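Local coordinates for PG_0823 protein (Porphyromonas gingivalis, PDB 2FSW), which probably binds DNA as a winged helix-turn-helix transcriptional regulator of the HxlR family, at residues L29-I34 with K61-K66; G42-A47 with K54-E59. All blocks are in the same frame, centred on the assembly; numbering follows the deposited sequence. Where two conformers were deposited one is given.

Both contacts use helix 53-65, each on a different part of it. Interaction 2 joins its first half to helix 41-47 within the helix-turn-helix, and interaction 1 joins its last turns to helix 27-34 close to the centre of the chain. Along the sequence, interaction 2 is nested inside the loop that interaction 1 closes. Each contact turns on one forked leucine, and the buried areas are similar. Interaction 1 is wholly aliphatic and buried, whereas interaction 2 runs out to the aliphatic stem of the partly exposed Lys45, whose ammonium is paired with Glu53. They merge into one core where Ile30 CD1 lies 3.8 Å from Leu56 CD2.

Interaction 1: L29-I34 with K61-K66; sequences LIIFQI and KFLCGK
Leu63 reaches from the last turns of helix 53-65 to two consecutive isoleucines of helix 27-34, Ile30 and Ile31, in a contact that is hydrophobic throughout. Its CB points at the opposing helix but, like CG, stands back from it, and the pair acts as a stem. With CG anti to the carbonyl carbon (chi1 -65°), the fork is presented to the other helix, and its two methyls take different partners. CD1 meets the branch of Ile30, 3.7 Å from Ile30 CG2 and 4.2 Å from Ile30 CB. CD2 turns to the neighbouring residue and lies 3.9 Å from Ile31 CD1. The isoleucines contribute different branches: Ile30 offers its short CG2 branch, close to its own backbone, while Ile31 leans across with the long one, held extended by chi2 of 172° so that its terminal methyl touches the leucine. The helices remain well separated here, Ile31 CA and Leu63 CA being 8.9 Å apart, and the side chains span the gap. This contact is part of the hydrophobic centre of the winged-helix domain. Around it, Leu63 also packs on Leu68 and on Ile69 of strand 69-74, and Ile31 touches Leu85 of strand 80-85 and the loop residue Val92. The joined helices are thereby seated against the two long strands of the wing, while Gln33, on another side of helix 27-34, is hydrogen-bonded to Ser9 and Lys7 of the second subunit.

Interaction 2: G42-A47 with K54-E59; sequences GELKRA and KMLIDE
Lys45 and Leu56 are the residues whose CA atoms come nearest across the two segments, 7.3 Å apart, where helices 41-47 and 53-65 pack together as the helix-turn-helix. Only six residues separate segments 42-47 and 54-59, and no hydrogen bond crosses between them. In winged-helix proteins the second of these helices is usually the one that reads DNA, a role helix 53-65 probably shares. Leu56 points into the interface between the helices and divides its methyls between two neighbouring residues. CD1 lies against the base of the lysine, 3.8 Å from Lys45 CB, so the aliphatic stem rather than the ammonium makes the contact. CD2 is directed to the buried side and approaches Leu44 CD1 at 4.2 Å, a looser meeting. Further in, Leu44 packs on Gln33 and Leu56 on Ile30, which continues the contact onto helix 27-34; Leu56 also touches Tyr41. The stem of Lys45 leaves with CG anti to the backbone N (chi1 -160°) and stays extended, which takes the charged end away from Leu56 and into a salt bridge with Glu53. One carbon out from the base of that stem, Lys45 CG is still within 4.0 Å of Leu56 CD1.

Interaction 1: L29-I34 with K61-K66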
loop_
_atom_site.group_PDB
_atom_site.type_symbol
_atom_site.label_atom_id
_atom_site.label_comp_id
_atom_site.label_asym_id
_atom_site.label_seq_id
_atom_site.Cartn_x
_atom_site.Cartn_y
_atom_site.Cartn_z
ATOM N N LEU B 29 -6.332 -3.918 3.769
ATOM C CA LEU B 29 -6.913 -4.342 5.050
ATOM C C LEU B 29 -8.135 -5.241 4.864
ATOM O O LEU B 29 -8.328 -6.208 5.598
ATOM C CB LEU B 29 -7.322 -3.121 5.895
ATOM C CG LEU B 29 -6.284 -2.561 6.884
ATOM C CD1 LEU B 29 -6.783 -1.245 7.454
ATOM C CD2 LEU B 29 -5.970 -3.566 8.019
ATOM N N ILE B 30 -8.973 -4.899 3.897
ATOM C CA ILE B 30 -10.102 -5.740 3.530
ATOM C C ILE B 30 -9.623 -7.133 3.099
ATOM O O ILE B 30 -10.134 -8.148 3.591
ATOM C CB ILE B 30 -11.000 -5.045 2.460
ATOM C CG1 ILE B 30 -11.782 -3.907 3.132
ATOM C CG2 ILE B 30 -11.941 -6.052 1.824
ATOM C CD1 ILE B 30 -12.291 -2.804 2.212
ATOM N N ILE B 31 -8.621 -7.165 2.215
ATOM C CA ILE B 31 -8.060 -8.414 1.718
ATOM C C ILE B 31 -7.456 -9.194 2.891
ATOM O O ILE B 31 -7.695 -10.395 3.015
ATOM C CB ILE B 31 -7.038 -8.183 0.543
ATOM C CG1 ILE B 31 -7.769 -7.591 -0.677
ATOM C CG2 ILE B 31 -6.347 -9.484 0.147
ATOM C CD1 ILE B 31 -6.867 -7.133 -1.819
ATOM N N PHE B 32 -6.727 -8.492 3.766
ATOM C CA PHE B 32 -6.216 -9.075 5.017
ATOM C C PHE B 32 -7.319 -9.754 5.837
ATOM O O PHE B 32 -7.170 -10.901 6.267
ATOM C CB PHE B 32 -5.470 -8.018 5.860
ATOM C CG PHE B 32 -4.931 -8.541 7.185
ATOM C CD1 PHE B 32 -4.047 -9.631 7.223
ATOM C CD2 PHE B 32 -5.279 -7.924 8.384
ATOM C CE1 PHE B 32 -3.530 -10.108 8.430
ATOM C CE2 PHE B 32 -4.769 -8.389 9.604
ATOM C CZ PHE B 32 -3.899 -9.485 9.629
ATOM N N GLN B 33 -8.437 -9.056 6.025
ATOM C CA GLN B 33 -9.540 -9.581 6.832
ATOM C C GLN B 33 -10.280 -10.764 6.191
ATOM O O GLN B 33 -10.538 -11.773 6.856
ATOM C CB GLN B 33 -10.498 -8.461 7.289
ATOM C CG GLN B 33 -9.948 -7.659 8.472
ATOM C CD GLN B 33 -9.649 -8.536 9.695
ATOM O OE1 GLN B 33 -10.255 -9.598 9.887
ATOM N NE2 GLN B 33 -8.710 -8.098 10.515
ATOM N N ILE B 34 -10.600 -10.650 4.905
ATOM C CA ILE B 34 -11.152 -11.800 4.184
ATOM C C ILE B 34 -10.209 -13.011 4.307
ATOM O O ILE B 34 -10.626 -14.073 4.786
ATOM C CB ILE B 34 -11.464 -11.484 2.703
ATOM C CG1 ILE B 34 -12.520 -10.368 2.596
ATOM C CG2 ILE B 34 -11.962 -12.741 1.993
ATOM C CD1 ILE B 34 -12.592 -9.718 1.194
ATOM N N LYS B 61 -16.909 -3.069 -4.051
ATOM C CA LYS B 61 -17.220 -3.011 -5.486
ATOM C C LYS B 61 -15.951 -2.949 -6.332
ATOM O O LYS B 61 -15.802 -3.694 -7.299
ATOM C CB LYS B 61 -18.117 -1.815 -5.830
ATOM C CG LYS B 61 -18.514 -1.788 -7.306
ATOM C CD LYS B 61 -18.948 -0.412 -7.827
ATOM C CE LYS B 61 -17.775 0.568 -8.076
ATOM N NZ LYS B 61 -16.372 -0.005 -8.186
ATOM N N PHE B 62 -15.050 -2.047 -5.960
ATOM C CA PHE B 62 -13.744 -1.908 -6.609
ATOM C C PHE B 62 -13.023 -3.261 -6.706
ATOM O O PHE B 62 -12.646 -3.688 -7.796
ATOM C CB PHE B 62 -12.920 -0.855 -5.857
ATOM C CG PHE B 62 -11.530 -0.656 -6.389
ATOM C CD1 PHE B 62 -11.310 0.096 -7.545
ATOM C CD2 PHE B 62 -10.430 -1.187 -5.707
ATOM C CE1 PHE B 62 -10.012 0.298 -8.028
ATOM C CE2 PHE B 62 -9.134 -0.994 -6.183
ATOM C CZ PHE B 62 -8.926 -0.249 -7.345
ATOM N N LEU B 63 -12.879 -3.943 -5.570
ATOM C CA LEU B 63 -12.175 -5.231 -5.503
ATOM C C LEU B 63 -12.833 -6.360 -6.303
ATOM O O LEU B 63 -12.136 -7.221 -6.853
ATOM C CB LEU B 63 -11.987 -5.664 -4.050
ATOM C CG LEU B 63 -11.086 -4.826 -3.134
ATOM C CD1 LEU B 63 -11.303 -5.260 -1.703
ATOM C CD2 LEU B 63 -9.608 -4.948 -3.540
ATOM N N CYS B 64 -14.169 -6.375 -6.345
ATOM C CA CYS B 64 -14.904 -7.304 -7.219
ATOM C C CYS B 64 -14.594 -7.008 -8.689
ATOM O O CYS B 64 -14.344 -7.925 -9.474
ATOM C CB CYS B 64 -16.413 -7.214 -6.978
ATOM S SG CYS B 64 -17.005 -8.122 -5.534
ATOM N N GLY B 65 -14.599 -5.720 -9.040
ATOM C CA GLY B 65 -14.306 -5.259 -10.397
ATOM C C GLY B 65 -12.898 -5.581 -10.863
ATOM O O GLY B 65 -12.669 -5.769 -12.058
ATOM N N LYS B 66 -11.958 -5.645 -9.917
ATOM C CA LYS B 66 -10.567 -6.015 -10.207
ATOM C C LYS B 66 -10.336 -7.534 -10.169
ATOM O O LYS B 66 -9.239 -8.015 -10.474
ATOM C CB LYS B 66 -9.603 -5.307 -9.237
ATOM C CG LYS B 66 -9.617 -3.779 -9.323
ATOM C CD LYS B 66 -8.991 -3.295 -10.610
ATOM C CE LYS B 66 -9.126 -1.803 -10.741
ATOM N NZ LYS B 66 -8.065 -1.246 -11.626
#

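Interaction 2: G42-A47 with K54-E59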
loop_
_atom_site.group_PDB
_atom_site.type_symbol
_atom_site.label_atom_id
_atom_site.label_comp_id
_atom_site.label_asym_id
_atom_site.label_seq_id
_atom_site.Cartn_x
_atom_site.Cartn_y
_atom_site.Cartn_z
ATOM N N GLY B 42 -21.269 -8.109 7.284
ATOM C CA GLY B 42 -21.368 -7.561 8.637
ATOM C C GLY B 42 -20.180 -7.905 9.513
ATOM O O GLY B 42 -19.724 -7.069 10.286
ATOM N N GLU B 43 -19.696 -9.145 9.405
ATOM C CA GLU B 43 -18.484 -9.572 10.107
ATOM C C GLU B 43 -17.271 -8.771 9.617
ATOM O O GLU B 43 -16.435 -8.350 10.424
ATOM C CB GLU B 43 -18.234 -11.068 9.904
ATOM C CG GLU B 43 -19.021 -11.988 10.816
ATOM C CD GLU B 43 -18.895 -13.465 10.427
ATOM O OE1 GLU B 43 -18.209 -13.796 9.424
ATOM O OE2 GLU B 43 -19.504 -14.304 11.132
ATOM N N LEU B 44 -17.208 -8.556 8.300
ATOM C CA LEU B 44 -16.110 -7.828 7.651
ATOM C C LEU B 44 -16.074 -6.398 8.178
ATOM O O LEU B 44 -15.027 -5.916 8.605
ATOM C CB LEU B 44 -16.276 -7.834 6.123
ATOM C CG LEU B 44 -15.072 -7.921 5.161
ATOM C CD1 LEU B 44 -15.424 -7.294 3.806
ATOM C CD2 LEU B 44 -13.772 -7.322 5.708
ATOM N N LYS B 45 -17.231 -5.737 8.186
ATOM C CA LYS B 45 -17.331 -4.373 8.713
ATOM C C LYS B 45 -16.901 -4.280 10.176
ATOM O O LYS B 45 -16.213 -3.330 10.564
ATOM C CB LYS B 45 -18.742 -3.804 8.542
ATOM C CG LYS B 45 -18.756 -2.291 8.616
ATOM C CD LYS B 45 -20.150 -1.735 8.670
ATOM C CE LYS B 45 -20.145 -0.396 9.378
ATOM N NZ LYS B 45 -21.507 -0.059 9.859
ATOM N N ARG B 46 -17.298 -5.268 10.978
ATOM C CA ARG B 46 -16.882 -5.327 12.381
ATOM C C ARG B 46 -15.410 -5.710 12.565
ATOM O O ARG B 46 -14.815 -5.393 13.595
ATOM C CB ARG B 46 -17.796 -6.250 13.190
ATOM C CG ARG B 46 -19.058 -5.551 13.707
ATOM C CD ARG B 46 -19.900 -6.466 14.577
ATOM N NE ARG B 46 -20.255 -7.704 13.883
ATOM C CZ ARG B 46 -21.374 -7.898 13.184
ATOM N NH1 ARG B 46 -22.280 -6.934 13.066
ATOM N NH2 ARG B 46 -21.580 -9.071 12.592
ATOM N N ALA B 47 -14.826 -6.375 11.562
ATOM C CA ALA B 47 -13.402 -6.721 11.571
ATOM C C ALA B 47 -12.486 -5.519 11.265
ATOM O O ALA B 47 -11.272 -5.580 11.492
ATOM C CB ALA B 47 -13.130 -7.877 10.619
ATOM N N LYS B 54 -20.241 3.524 3.452
ATOM C CA LYS B 54 -19.892 3.945 2.091
ATOM C C LYS B 54 -18.476 3.532 1.674
ATOM O O LYS B 54 -18.284 2.995 0.576
ATOM C CB LYS B 54 -20.082 5.447 1.894
ATOM C CG LYS B 54 -20.464 5.794 0.464
ATOM C CD LYS B 54 -19.579 6.889 -0.120
ATOM C CE LYS B 54 -20.059 7.260 -1.520
ATOM N NZ LYS B 54 -18.990 7.914 -2.325
HETATM N N MSE B 55 -17.502 3.783 2.550
HETATM C CA MSE B 55 -16.119 3.353 2.331
HETATM C C MSE B 55 -16.081 1.870 1.974
HETATM O O MSE B 55 -15.539 1.494 0.936
HETATM C CB MSE B 55 -15.252 3.620 3.568
HETATM C CG MSE B 55 -14.930 5.085 3.831
HETATM SE SE MSE B 55 -14.276 5.376 5.653
HETATM C CE MSE B 55 -14.486 7.323 5.743
ATOM N N LEU B 56 -16.705 1.048 2.817
ATOM C CA LEU B 56 -16.710 -0.417 2.652
ATOM C C LEU B 56 -17.260 -0.912 1.312
ATOM O O LEU B 56 -16.625 -1.740 0.661
ATOM C CB LEU B 56 -17.446 -1.124 3.802
ATOM C CG LEU B 56 -16.851 -2.396 4.447
ATOM C CD1 LEU B 56 -17.933 -3.392 4.837
ATOM C CD2 LEU B 56 -15.758 -3.122 3.616
ATOM N N ILE B 57 -18.421 -0.407 0.892
ATOM C CA ILE B 57 -19.086 -0.960 -0.301
ATOM C C ILE B 57 -18.524 -0.457 -1.634
ATOM O O ILE B 57 -18.616 -1.154 -2.647
ATOM C CB ILE B 57 -20.647 -0.843 -0.271
ATOM C CG1 ILE B 57 -21.170 0.371 -1.063
ATOM C CG2 ILE B 57 -21.196 -0.921 1.149
ATOM C CD1 ILE B 57 -20.935 1.723 -0.432
ATOM N N ASP B 58 -17.968 0.753 -1.637
ATOM C CA ASP B 58 -17.255 1.249 -2.810
ATOM C C ASP B 58 -15.976 0.423 -2.979
ATOM O O ASP B 58 -15.622 0.021 -4.088
ATOM C CB ASP B 58 -16.932 2.739 -2.676
ATOM C CG ASP B 58 -18.178 3.617 -2.662
ATOM O OD1 ASP B 58 -18.048 4.781 -2.224
ATOM O OD2 ASP B 58 -19.277 3.170 -3.086
ATOM N N GLU B 59 -15.316 0.147 -1.860
ATOM C CA GLU B 59 -14.104 -0.676 -1.850
ATOM C C GLU B 59 -14.411 -2.137 -2.207
ATOM O O GLU B 59 -13.720 -2.737 -3.022
ATOM C CB GLU B 59 -13.392 -0.554 -0.501
ATOM C CG GLU B 59 -11.943 -0.996 -0.513
ATOM C CD GLU B 59 -11.040 -0.052 -1.270
ATOM O OE1 GLU B 59 -10.948 1.138 -0.885
ATOM O OE2 GLU B 59 -10.410 -0.512 -2.244
#